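Local coordinates for arginase, mitochondrial (PDB 6VSS), which hydrolyses L-arginine to urea and L-ornithine with two manganese ions per subunit, and also converts agmatine to putrescine and urea, at residues E140-V145 / P153-G158; N33-A38 / E122-C127; G220-T225 / L273-A278; R89-C94 / I323-A328. All blocks are in the same frame, centred on the assembly; numbering follows the deposited sequence.

Interaction 1. Residues E140-V145 / P153-G158; sequences ESVKLV and PLVLGG
V142 and V145 meet P153 and V155 entirely through apolar contacts, as helix 131-146 lies over strand 151-157. On the helix side V142 makes two of the three contacts. Its CG1 lies 4.1 Å from CG of P153, the two side chains crossing at about a right angle, while its other methyl, CG2, stands 4.4 Å from CG2 of V155. The valine thus reaches two strand residues two apart. V145, about a turn further along, sets CG1 anti to its backbone N (chi1 177°), which turns that methyl to P153, 4.1 Å from its N.

Short, branched residues suit the place: they fill the space between helix and sheet without polar atoms that would need partners there. Of the polar groups, S141 OG bonds back to V137 O within the helix, and K143, turned away from the strand, forms a salt bridge with E172. P153 and V155 pair through their backbones with strand 305-311.

The axes of the short segments 140-145 and 153-157 approach to 9.2 Å, at 144°, so helix and strand run roughly antiparallel. That is the geometry of a beta-alpha-beta crossover, here the one joining strands 113-118 and 151-157 in the parallel sheet of the arginase fold.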
loop_
_atom_site.group_PDB
_atom_site.type_symbol
_atom_site.label_atom_id
_atom_site.label_comp_id
_atom_site.label_asym_id
_atom_site.label_seq_id
_atom_site.Cartn_x
_atom_site.Cartn_y
_atom_site.Cartn_z
ATOM N N GLU B 140 -5.774 -39.535 2.321
ATOM C CA GLU B 140 -7.040 -40.104 2.863
ATOM C C GLU B 140 -8.143 -39.077 2.660
ATOM O O GLU B 140 -9.202 -39.444 2.176
ATOM C CB GLU B 140 -6.916 -40.437 4.338
ATOM C CG GLU B 140 -5.937 -41.549 4.638
ATOM C CD GLU B 140 -6.205 -42.872 3.949
ATOM O OE1 GLU B 140 -7.383 -43.178 3.694
ATOM O OE2 GLU B 140 -5.226 -43.583 3.638
ATOM N N SER B 141 -7.874 -37.801 2.951
ATOM C CA SER B 141 -8.837 -36.698 2.734
ATOM C C SER B 141 -9.347 -36.714 1.299
ATOM O O SER B 141 -10.585 -36.729 1.105
ATOM C CB SER B 141 -8.246 -35.387 3.115
ATOM O OG SER B 141 -8.047 -35.397 4.527
ATOM N N VAL B 142 -8.441 -36.765 0.336
ATOM C CA VAL B 142 -8.815 -36.810 -1.105
ATOM C C VAL B 142 -9.716 -38.013 -1.360
ATOM O O VAL B 142 -10.736 -37.821 -1.993
ATOM C CB VAL B 142 -7.585 -36.796 -2.036
ATOM C CG1 VAL B 142 -8.007 -36.958 -3.479
ATOM C CG2 VAL B 142 -6.751 -35.522 -1.876
ATOM N N LYS B 143 -9.392 -39.172 -0.784
ATOM C CA LYS B 143 -10.104 -40.449 -1.050
ATOM C C LYS B 143 -11.525 -40.379 -0.484
ATOM O O LYS B 143 -12.457 -40.900 -1.162
ATOM C CB LYS B 143 -9.303 -41.630 -0.473
ATOM C CG LYS B 143 -8.007 -41.931 -1.202
ATOM C CD LYS B 143 -7.289 -43.217 -0.740
ATOM C CE LYS B 143 -6.076 -43.477 -1.607
ATOM N NZ LYS B 143 -5.315 -44.677 -1.200
ATOM N N LEU B 144 -11.677 -39.749 0.690
ATOM C CA LEU B 144 -12.982 -39.532 1.346
ATOM C C LEU B 144 -13.874 -38.676 0.425
ATOM O O LEU B 144 -15.054 -39.027 0.343
ATOM C CB LEU B 144 -12.802 -38.945 2.759
ATOM C CG LEU B 144 -12.188 -39.907 3.799
ATOM C CD1 LEU B 144 -11.724 -39.192 5.055
ATOM C CD2 LEU B 144 -13.176 -41.020 4.199
ATOM N N VAL B 145 -13.348 -37.685 -0.314
ATOM C CA VAL B 145 -14.188 -36.896 -1.283
ATOM C C VAL B 145 -14.537 -37.785 -2.492
ATOM O O VAL B 145 -15.704 -37.856 -2.928
ATOM C CB VAL B 145 -13.494 -35.584 -1.713
ATOM C CG1 VAL B 145 -14.302 -34.814 -2.742
ATOM C CG2 VAL B 145 -13.191 -34.711 -0.528
ATOM N N PRO B 153 -12.536 -34.022 -6.380
ATOM C CA PRO B 153 -11.708 -33.144 -5.553
ATOM C C PRO B 153 -11.043 -32.007 -6.337
ATOM O O PRO B 153 -10.260 -32.274 -7.259
ATOM C CB PRO B 153 -10.642 -34.092 -5.007
ATOM C CG PRO B 153 -10.506 -35.080 -6.104
ATOM C CD PRO B 153 -11.951 -35.360 -6.471
ATOM N N LEU B 154 -11.429 -30.785 -5.993
ATOM C CA LEU B 154 -10.736 -29.537 -6.413
ATOM C C LEU B 154 -10.026 -29.008 -5.146
ATOM O O LEU B 154 -10.648 -28.486 -4.247
ATOM C CB LEU B 154 -11.742 -28.589 -7.076
ATOM C CG LEU B 154 -11.123 -27.535 -7.997
ATOM C CD1 LEU B 154 -12.194 -26.722 -8.752
ATOM C CD2 LEU B 154 -10.253 -26.583 -7.158
ATOM N N VAL B 155 -8.741 -29.328 -5.022
ATOM C CA VAL B 155 -7.938 -29.007 -3.825
ATOM C C VAL B 155 -7.517 -27.533 -3.841
ATOM O O VAL B 155 -7.000 -27.031 -4.888
ATOM C CB VAL B 155 -6.780 -29.997 -3.694
ATOM C CG1 VAL B 155 -5.826 -29.608 -2.587
ATOM C CG2 VAL B 155 -7.322 -31.423 -3.492
ATOM N N LEU B 156 -7.672 -26.849 -2.709
ATOM C CA LEU B 156 -7.101 -25.477 -2.550
ATOM C C LEU B 156 -5.880 -25.542 -1.641
ATOM O O LEU B 156 -6.021 -26.070 -0.483
ATOM C CB LEU B 156 -8.119 -24.555 -1.920
ATOM C CG LEU B 156 -9.461 -24.518 -2.607
ATOM C CD1 LEU B 156 -10.352 -23.620 -1.792
ATOM C CD2 LEU B 156 -9.327 -24.036 -4.041
ATOM N N GLY B 157 -4.711 -25.162 -2.197
ATOM C CA GLY B 157 -3.464 -25.048 -1.416
ATOM C C GLY B 157 -3.426 -23.663 -0.796
ATOM O O GLY B 157 -4.261 -22.801 -1.100
ATOM N N GLY B 158 -2.410 -23.448 0.031
ATOM C CA GLY B 158 -1.376 -24.432 0.237
ATOM C C GLY B 158 -0.269 -24.282 -0.780
ATOM O O GLY B 158 -0.532 -23.848 -1.905
#

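Interaction 2. Residues N33-A38 / E122-C127; sequences NRVIDA and EEIRDC
No ring or other flat group has a part in this contact; V35 and I36 of helix 25-57 meet I124 and C127 through aliphatic branches and one sulfur atom. The sulfur is the nearer partner. SG of C127 faces the forked end of V35, lying 3.8 Å from CG2 and 4.0 Å from CG1 of the valine, and about as close to CB as to CG2, so that it rests against the whole branch point. Its torsion explains this: SG stands anti to its own carbonyl carbon (chi1 -63°), while the bond from CA to CB already points at the opposing helix. A small, polarisable thiol can lie against the valine's branch point without crowding it.

I124 serves both neighbours. Its CG2 lies 4.2 Å from CG1 of I36, and its CG1 touches CG1 of V35 at a looser 4.5 Å, the two branches of one isoleucine thus reaching two consecutive residues of the helix. C127 N bonds to I124 O at 2.9 Å.

V129, which packs on both I36 and I124, extends the apolar patch together with V137 and L134 of helix 131-146. From a second subunit, F42 packs on V35 and R46 on C127, while D126 forms salt bridges to R46 and K50 of that subunit. The arrangement is a small apolar seam joining the long N-terminal helix 25-57 to helix 121-125 and the turn after it, and its outer side belongs to a subunit interface of the homohexamer.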
loop_
_atom_site.group_PDB
_atom_site.type_symbol
_atom_site.label_atom_id
_atom_site.label_comp_id
_atom_site.label_asym_id
_atom_site.label_seq_id
_atom_site.Cartn_x
_atom_site.Cartn_y
_atom_site.Cartn_z
ATOM N N ASN B 33 -2.937 -40.372 16.721
ATOM C CA ASN B 33 -3.993 -41.267 16.185
ATOM C C ASN B 33 -5.390 -40.668 16.355
ATOM O O ASN B 33 -6.184 -40.677 15.389
ATOM C CB ASN B 33 -3.974 -42.631 16.879
ATOM C CG ASN B 33 -2.654 -43.319 16.657
ATOM O OD1 ASN B 33 -1.981 -43.045 15.673
ATOM N ND2 ASN B 33 -2.276 -44.214 17.540
ATOM N N ARG B 34 -5.684 -40.209 17.565
ATOM C CA ARG B 34 -7.015 -39.721 17.987
ATOM C C ARG B 34 -7.347 -38.421 17.231
ATOM O O ARG B 34 -8.520 -38.241 16.727
ATOM C CB ARG B 34 -6.979 -39.518 19.511
ATOM C CG ARG B 34 -6.573 -40.753 20.310
ATOM C CD ARG B 34 -7.063 -40.811 21.753
ATOM N NE ARG B 34 -8.510 -40.603 21.964
ATOM C CZ ARG B 34 -9.451 -41.541 21.948
ATOM N NH1 ARG B 34 -9.153 -42.818 21.754
ATOM N NH2 ARG B 34 -10.712 -41.190 22.141
ATOM N N VAL B 35 -6.388 -37.510 17.153
ATOM C CA VAL B 35 -6.687 -36.180 16.522
ATOM C C VAL B 35 -6.859 -36.392 15.009
ATOM O O VAL B 35 -7.700 -35.757 14.398
ATOM C CB VAL B 35 -5.643 -35.104 16.849
ATOM C CG1 VAL B 35 -5.864 -33.861 15.981
ATOM C CG2 VAL B 35 -5.680 -34.733 18.334
ATOM N N ILE B 36 -6.071 -37.270 14.426
ATOM C CA ILE B 36 -6.150 -37.567 12.970
ATOM C C ILE B 36 -7.510 -38.226 12.685
ATOM O O ILE B 36 -8.221 -37.729 11.759
ATOM C CB ILE B 36 -4.971 -38.442 12.525
ATOM C CG1 ILE B 36 -3.688 -37.622 12.511
ATOM C CG2 ILE B 36 -5.275 -39.097 11.190
ATOM C CD1 ILE B 36 -2.477 -38.393 12.041
ATOM N N ASP B 37 -7.857 -39.271 13.432
ATOM C CA ASP B 37 -9.201 -39.899 13.381
ATOM C C ASP B 37 -10.308 -38.846 13.379
ATOM O O ASP B 37 -11.272 -38.943 12.600
ATOM C CB ASP B 37 -9.473 -40.738 14.634
ATOM C CG ASP B 37 -10.512 -41.822 14.418
ATOM O OD1 ASP B 37 -11.331 -41.702 13.478
ATOM O OD2 ASP B 37 -10.451 -42.825 15.162
ATOM N N ALA B 38 -10.264 -37.954 14.349
ATOM C CA ALA B 38 -11.273 -36.879 14.499
ATOM C C ALA B 38 -11.261 -35.984 13.265
ATOM O O ALA B 38 -12.324 -35.520 12.841
ATOM C CB ALA B 38 -10.991 -36.077 15.728
ATOM N N GLU B 122 -2.386 -27.453 10.727
ATOM C CA GLU B 122 -1.717 -26.827 11.897
ATOM C C GLU B 122 -1.962 -27.700 13.140
ATOM O O GLU B 122 -0.996 -28.062 13.823
ATOM C CB GLU B 122 -2.206 -25.375 12.065
ATOM C CG GLU B 122 -1.790 -24.698 13.382
ATOM C CD GLU B 122 -2.096 -23.194 13.583
ATOM O OE1 GLU B 122 -3.107 -22.656 13.059
ATOM O OE2 GLU B 122 -1.340 -22.542 14.323
ATOM N N GLU B 123 -3.203 -28.011 13.467
ATOM C CA GLU B 123 -3.540 -28.803 14.685
ATOM C C GLU B 123 -2.931 -30.221 14.646
ATOM O O GLU B 123 -2.459 -30.731 15.705
ATOM C CB GLU B 123 -5.049 -28.862 14.862
ATOM C CG GLU B 123 -5.681 -27.496 15.095
ATOM C CD GLU B 123 -6.171 -26.767 13.840
ATOM O OE1 GLU B 123 -5.800 -27.179 12.699
ATOM O OE2 GLU B 123 -6.904 -25.747 13.999
ATOM N N ILE B 124 -2.870 -30.823 13.476
ATOM C CA ILE B 124 -2.237 -32.154 13.308
ATOM C C ILE B 124 -0.725 -32.041 13.472
ATOM O O ILE B 124 -0.168 -32.858 14.243
ATOM C CB ILE B 124 -2.604 -32.780 11.971
ATOM C CG1 ILE B 124 -4.092 -33.124 11.948
ATOM C CG2 ILE B 124 -1.712 -33.987 11.728
ATOM C CD1 ILE B 124 -4.598 -33.371 10.560
ATOM N N ARG B 125 -0.076 -31.118 12.763
ATOM C CA ARG B 125 1.393 -30.912 12.908
ATOM C C ARG B 125 1.646 -30.687 14.400
ATOM O O ARG B 125 2.589 -31.260 14.934
ATOM C CB ARG B 125 1.927 -29.705 12.121
ATOM C CG ARG B 125 2.367 -30.023 10.699
ATOM C CD ARG B 125 2.947 -28.890 9.854
ATOM N NE ARG B 125 4.114 -28.145 10.358
ATOM C CZ ARG B 125 5.379 -28.595 10.438
ATOM N NH1 ARG B 125 6.338 -27.795 10.871
ATOM N NH2 ARG B 125 5.686 -29.842 10.124
ATOM N N ASP B 126 0.818 -29.874 15.051
ATOM C CA ASP B 126 1.002 -29.528 16.489
ATOM C C ASP B 126 0.868 -30.768 17.406
ATOM O O ASP B 126 1.074 -30.591 18.579
ATOM C CB ASP B 126 0.045 -28.422 16.974
ATOM C CG ASP B 126 0.378 -27.950 18.395
ATOM O OD1 ASP B 126 1.561 -27.687 18.665
ATOM O OD2 ASP B 126 -0.522 -27.903 19.239
ATOM N N CYS B 127 0.478 -31.950 16.931
ATOM C CA CYS B 127 0.479 -33.224 17.711
ATOM C C CYS B 127 1.802 -33.962 17.516
ATOM O O CYS B 127 1.936 -35.102 18.021
ATOM C CB CYS B 127 -0.592 -34.190 17.244
ATOM S SG CYS B 127 -2.232 -33.514 17.499
#

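Interaction 3. Residues G220-T225 / L273-A278; sequences GIRSIT and LDPSIA
R222 reaches across to the carbonyl of L273, its side chain running from the end of strand 213-221 into the loop after strand 264-269. From CB, CG takes the crowded position between backbone N and carbonyl carbon (chi1 49°), and the chain is then extended as far as NE, carrying the guanidinium forward; R222 packs on A185. NE bonds to the backbone oxygen of E285, the residue's main polar partner. NH1 turns back to O of G220 at 2.9 Å, in that carbonyl's plane but tilted 16° from the guanidinium plane, and also bonds to S272 O. NH2 bonds to D271 O and, weakly, to L273 O at 3.4 Å, the latter at the guanidinium's edge with a bent N-H...O angle of 129°. P275 CD lies 4.3 Å from NH2.

The loop also has bonds of its own. D274 OD2 accepts from S276 N at 3.0 Å, making an Asx turn, and from S276 OG at 2.7 Å, the two donors coming from opposite faces of the carboxylate plane.

Five bonds, one of them weak, link the guanidinium to backbone carbonyls and probably ease the burial of its positive charge, a role suited to arginine with its several N-H groups. A leucine here would leave the carbonyls of G220, D271, S272, L273 and E285 without this donor, and the loop would probably be freer to shift. Since D271 binds manganese and S223 binds L-ornithine, the network links the backbone of a metal ligand to the residue before a product-binding one, and probably keeps the two in step.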
loop_
_atom_site.group_PDB
_atom_site.type_symbol
_atom_site.label_atom_id
_atom_site.label_comp_id
_atom_site.label_asym_id
_atom_site.label_seq_id
_atom_site.Cartn_x
_atom_site.Cartn_y
_atom_site.Cartn_z
ATOM N N GLY B 220 3.868 -22.309 -18.848
ATOM C CA GLY B 220 4.287 -21.067 -18.169
ATOM C C GLY B 220 5.701 -21.124 -17.602
ATOM O O GLY B 220 6.108 -20.171 -16.935
ATOM N N ILE B 221 6.454 -22.163 -17.941
ATOM C CA ILE B 221 7.778 -22.422 -17.330
ATOM C C ILE B 221 8.781 -21.362 -17.797
ATOM O O ILE B 221 8.881 -21.167 -19.005
ATOM C CB ILE B 221 8.242 -23.851 -17.673
ATOM C CG1 ILE B 221 7.226 -24.883 -17.213
ATOM C CG2 ILE B 221 9.622 -24.086 -17.090
ATOM C CD1 ILE B 221 7.143 -25.035 -15.744
ATOM N N ARG B 222 9.444 -20.696 -16.853
ATOM C CA ARG B 222 10.430 -19.643 -17.133
ATOM C C ARG B 222 11.529 -19.628 -16.070
ATOM O O ARG B 222 12.270 -18.706 -16.069
ATOM C CB ARG B 222 9.738 -18.284 -17.246
ATOM C CG ARG B 222 8.792 -17.973 -16.119
ATOM C CD ARG B 222 7.886 -16.888 -16.525
ATOM N NE ARG B 222 7.155 -16.363 -15.369
ATOM C CZ ARG B 222 5.989 -16.779 -14.903
ATOM N NH1 ARG B 222 5.367 -17.826 -15.425
ATOM N NH2 ARG B 222 5.442 -16.125 -13.893
ATOM N N SER B 223 11.674 -20.682 -15.277
ATOM C CA SER B 223 12.592 -20.746 -14.109
ATOM C C SER B 223 13.016 -22.206 -13.903
ATOM O O SER B 223 12.283 -22.953 -13.250
ATOM C CB SER B 223 11.981 -20.206 -12.866
ATOM O OG SER B 223 12.969 -20.193 -11.867
ATOM N N ILE B 224 14.147 -22.591 -14.469
ATOM C CA ILE B 224 14.507 -24.020 -14.559
ATOM C C ILE B 224 16.033 -24.105 -14.574
ATOM O O ILE B 224 16.691 -23.353 -15.301
ATOM C CB ILE B 224 13.787 -24.635 -15.763
ATOM C CG1 ILE B 224 14.153 -26.109 -15.954
ATOM C CG2 ILE B 224 14.001 -23.774 -16.990
ATOM C CD1 ILE B 224 13.407 -26.794 -17.081
ATOM N N THR B 225 16.556 -24.915 -13.676
ATOM C CA THR B 225 18.004 -25.177 -13.526
ATOM C C THR B 225 18.353 -26.245 -14.548
ATOM O O THR B 225 17.439 -26.941 -14.986
ATOM C CB THR B 225 18.277 -25.599 -12.085
ATOM O OG1 THR B 225 17.437 -26.741 -11.918
ATOM C CG2 THR B 225 17.945 -24.507 -11.087
ATOM N N LEU B 273 1.129 -17.211 -13.516
ATOM C CA LEU B 273 0.697 -15.898 -14.051
ATOM C C LEU B 273 1.760 -14.858 -13.779
ATOM O O LEU B 273 2.499 -14.966 -12.762
ATOM C CB LEU B 273 -0.593 -15.474 -13.373
ATOM C CG LEU B 273 -1.815 -16.304 -13.734
ATOM C CD1 LEU B 273 -2.930 -16.080 -12.721
ATOM C CD2 LEU B 273 -2.284 -15.948 -15.124
ATOM N N ASP B 274 1.848 -13.886 -14.684
ATOM C CA ASP B 274 2.770 -12.757 -14.496
ATOM C C ASP B 274 2.458 -12.136 -13.133
ATOM O O ASP B 274 1.313 -12.050 -12.675
ATOM C CB ASP B 274 2.645 -11.736 -15.602
ATOM C CG ASP B 274 3.837 -10.800 -15.581
ATOM O OD1 ASP B 274 4.909 -11.172 -16.079
ATOM O OD2 ASP B 274 3.676 -9.695 -15.065
ATOM N N PRO B 275 3.493 -11.727 -12.388
ATOM C CA PRO B 275 3.274 -11.050 -11.113
ATOM C C PRO B 275 2.493 -9.724 -11.241
ATOM O O PRO B 275 1.986 -9.346 -10.287
ATOM C CB PRO B 275 4.709 -10.736 -10.621
ATOM C CG PRO B 275 5.570 -11.728 -11.306
ATOM C CD PRO B 275 4.917 -11.994 -12.642
ATOM N N SER B 276 2.355 -9.104 -12.405
ATOM C CA SER B 276 1.501 -7.900 -12.586
ATOM C C SER B 276 0.028 -8.289 -12.363
ATOM O O SER B 276 -0.809 -7.386 -12.119
ATOM C CB SER B 276 1.663 -7.333 -13.954
ATOM O OG SER B 276 1.357 -8.330 -14.947
ATOM N N ILE B 277 -0.295 -9.558 -12.635
ATOM C CA ILE B 277 -1.661 -10.153 -12.546
ATOM C C ILE B 277 -1.852 -10.802 -11.161
ATOM O O ILE B 277 -2.946 -10.680 -10.542
ATOM C CB ILE B 277 -1.850 -11.182 -13.699
ATOM C CG1 ILE B 277 -1.572 -10.620 -15.097
ATOM C CG2 ILE B 277 -3.227 -11.773 -13.690
ATOM C CD1 ILE B 277 -2.209 -9.286 -15.311
ATOM N N ALA B 278 -0.840 -11.496 -10.693
ATOM C CA ALA B 278 -0.886 -12.361 -9.503
ATOM C C ALA B 278 0.222 -11.965 -8.541
ATOM O O ALA B 278 1.151 -12.718 -8.387
ATOM C CB ALA B 278 -0.767 -13.807 -9.905
#

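Interaction 4. Residues R89-C94 / I323-A328; sequences REAIWC and ITALVA
A91 presses its CB into the backbone of helix 323-339, 3.6 Å from O of A325 and 4.0 Å from CB of the same residue. A91 and A325 offer only methyls, which lets the backbones come close: the CA atoms of A91 and L326 are 5.4 Å apart. Alanine suits both places because its methyl is all that the close backbones leave room for.

L326 closes the flank. With CG anti to the carbonyl carbon (chi1 -85°), it brings CD2 to 4.1 Å from CB of A91, and the same methyl touches SG of C94 at 4.5 Å.

Further out, the helix ends are held by polar bonds. D318 accepts from A325 N and from T324 OG1, and R333 NH1 bonds to I92 O, where helix 84-92 finishes. I92 lays CG2 over the centre of one face of the W93 ring, 3.6 Å above its plane, and packs on A329 and V332 of the other helix. H284 of a neighbouring subunit packs on L326.

This is close alanine-mediated packing between two helices of the arginase alpha/beta core. The contact lies directly before the L-ornithine-binding residues D95 to N98, and T97 OG1 within that segment bonds to C94 O.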
loop_
_atom_site.group_PDB
_atom_site.type_symbol
_atom_site.label_atom_id
_atom_site.label_comp_id
_atom_site.label_asym_id
_atom_site.label_seq_id
_atom_site.Cartn_x
_atom_site.Cartn_y
_atom_site.Cartn_z
ATOM N N ARG B 89 -12.201 -19.208 -0.911
ATOM C CA ARG B 89 -13.679 -19.410 -0.839
ATOM C C ARG B 89 -14.401 -18.066 -0.708
ATOM O O ARG B 89 -15.469 -17.886 -1.269
ATOM C CB ARG B 89 -14.076 -20.352 0.283
ATOM C CG ARG B 89 -13.509 -21.738 0.053
ATOM C CD ARG B 89 -13.965 -22.726 1.058
ATOM N NE ARG B 89 -13.350 -22.373 2.310
ATOM C CZ ARG B 89 -12.231 -22.934 2.786
ATOM N NH1 ARG B 89 -11.654 -23.923 2.143
ATOM N NH2 ARG B 89 -11.762 -22.577 3.948
ATOM N N GLU B 90 -13.937 -17.197 0.144
ATOM C CA GLU B 90 -14.641 -15.912 0.298
ATOM C C GLU B 90 -14.673 -15.208 -1.070
ATOM O O GLU B 90 -15.661 -14.578 -1.381
ATOM C CB GLU B 90 -13.956 -15.041 1.347
ATOM C CG GLU B 90 -14.391 -13.617 1.181
ATOM C CD GLU B 90 -13.835 -12.680 2.215
ATOM O OE1 GLU B 90 -12.668 -12.277 2.070
ATOM O OE2 GLU B 90 -14.562 -12.405 3.169
ATOM N N ALA B 91 -13.561 -15.173 -1.811
ATOM C CA ALA B 91 -13.531 -14.472 -3.106
ATOM C C ALA B 91 -14.426 -15.186 -4.133
ATOM O O ALA B 91 -14.996 -14.506 -4.953
ATOM C CB ALA B 91 -12.109 -14.296 -3.564
ATOM N N ILE B 92 -14.564 -16.513 -4.091
ATOM C CA ILE B 92 -15.468 -17.219 -5.027
ATOM C C ILE B 92 -16.865 -16.656 -4.837
ATOM O O ILE B 92 -17.579 -16.506 -5.831
ATOM C CB ILE B 92 -15.475 -18.737 -4.804
ATOM C CG1 ILE B 92 -14.189 -19.372 -5.310
ATOM C CG2 ILE B 92 -16.677 -19.380 -5.461
ATOM C CD1 ILE B 92 -14.006 -20.795 -4.755
ATOM N N TRP B 93 -17.234 -16.506 -3.570
ATOM C CA TRP B 93 -18.592 -16.178 -3.105
ATOM C C TRP B 93 -18.623 -14.664 -2.787
ATOM O O TRP B 93 -19.456 -14.294 -2.007
ATOM C CB TRP B 93 -18.931 -17.201 -1.999
ATOM C CG TRP B 93 -19.298 -18.563 -2.560
ATOM C CD1 TRP B 93 -20.335 -18.759 -3.432
ATOM C CD2 TRP B 93 -18.676 -19.877 -2.425
ATOM N NE1 TRP B 93 -20.397 -20.061 -3.864
ATOM C CE2 TRP B 93 -19.414 -20.785 -3.239
ATOM C CE3 TRP B 93 -17.555 -20.403 -1.744
ATOM C CZ2 TRP B 93 -19.111 -22.155 -3.343
ATOM C CZ3 TRP B 93 -17.238 -21.754 -1.858
ATOM C CH2 TRP B 93 -17.995 -22.614 -2.668
ATOM N N CYS B 94 -17.844 -13.803 -3.505
ATOM C CA CYS B 94 -17.608 -12.336 -3.249
ATOM C C CYS B 94 -18.661 -11.399 -3.882
ATOM O O CYS B 94 -19.025 -11.594 -5.077
ATOM C CB CYS B 94 -16.260 -11.871 -3.803
ATOM S SG CYS B 94 -16.074 -10.071 -4.055
ATOM N N ILE B 323 -6.565 -8.569 -4.873
ATOM C CA ILE B 323 -6.710 -8.944 -6.311
ATOM C C ILE B 323 -6.345 -10.422 -6.538
ATOM O O ILE B 323 -7.065 -11.087 -7.225
ATOM C CB ILE B 323 -5.944 -7.975 -7.240
ATOM C CG1 ILE B 323 -6.328 -8.150 -8.707
ATOM C CG2 ILE B 323 -4.446 -8.015 -7.044
ATOM C CD1 ILE B 323 -7.802 -8.245 -8.955
ATOM N N THR B 324 -5.293 -10.914 -5.925
ATOM C CA THR B 324 -4.884 -12.310 -6.194
ATOM C C THR B 324 -5.903 -13.283 -5.624
ATOM O O THR B 324 -6.051 -14.333 -6.197
ATOM C CB THR B 324 -3.469 -12.639 -5.750
ATOM O OG1 THR B 324 -2.701 -11.549 -6.202
ATOM C CG2 THR B 324 -2.908 -13.910 -6.329
ATOM N N ALA B 325 -6.604 -12.967 -4.549
ATOM C CA ALA B 325 -7.681 -13.852 -4.047
ATOM C C ALA B 325 -8.725 -14.054 -5.162
ATOM O O ALA B 325 -9.166 -15.199 -5.417
ATOM C CB ALA B 325 -8.297 -13.286 -2.792
ATOM N N LEU B 326 -9.093 -12.942 -5.809
ATOM C CA LEU B 326 -10.061 -12.934 -6.937
ATOM C C LEU B 326 -9.485 -13.735 -8.109
ATOM O O LEU B 326 -10.233 -14.542 -8.682
ATOM C CB LEU B 326 -10.329 -11.483 -7.345
ATOM C CG LEU B 326 -11.403 -10.771 -6.529
ATOM C CD1 LEU B 326 -11.619 -9.353 -7.032
ATOM C CD2 LEU B 326 -12.706 -11.551 -6.561
ATOM N N VAL B 327 -8.201 -13.537 -8.428
ATOM C CA VAL B 327 -7.578 -14.314 -9.506
ATOM C C VAL B 327 -7.669 -15.835 -9.165
ATOM O O VAL B 327 -8.066 -16.683 -10.004
ATOM C CB VAL B 327 -6.143 -13.783 -9.719
ATOM C CG1 VAL B 327 -5.292 -14.761 -10.473
ATOM C CG2 VAL B 327 -6.108 -12.388 -10.374
ATOM N N ALA B 328 -7.224 -16.234 -8.018
ATOM C CA ALA B 328 -7.279 -17.656 -7.599
ATOM C C ALA B 328 -8.750 -18.163 -7.646
ATOM O O ALA B 328 -8.985 -19.267 -8.115
ATOM C CB ALA B 328 -6.660 -17.723 -6.228
#

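In the fold
Interactions 1 and 3 both reach the central parallel sheet, about 25 Å apart between centres: interaction 1 packs a helix on strand 151-157, and interaction 3 lies where strand 213-221 ends. Along the chain, interaction 4 spans both, because it joins helix 84-92 to the C-terminal helix 323-339. It touches each, through R89 on L156 and through V327 on L273. Interaction 2 sits at the periphery, about 35 Å from interaction 3, centre to centre, and across the chain's centre; its segments alternate with those of interaction 4, and both contacts touch the same neighbouring subunit. N98 of a different neighbouring subunit packs on S223, consistent with a product site completed across the hexamer's interfaces.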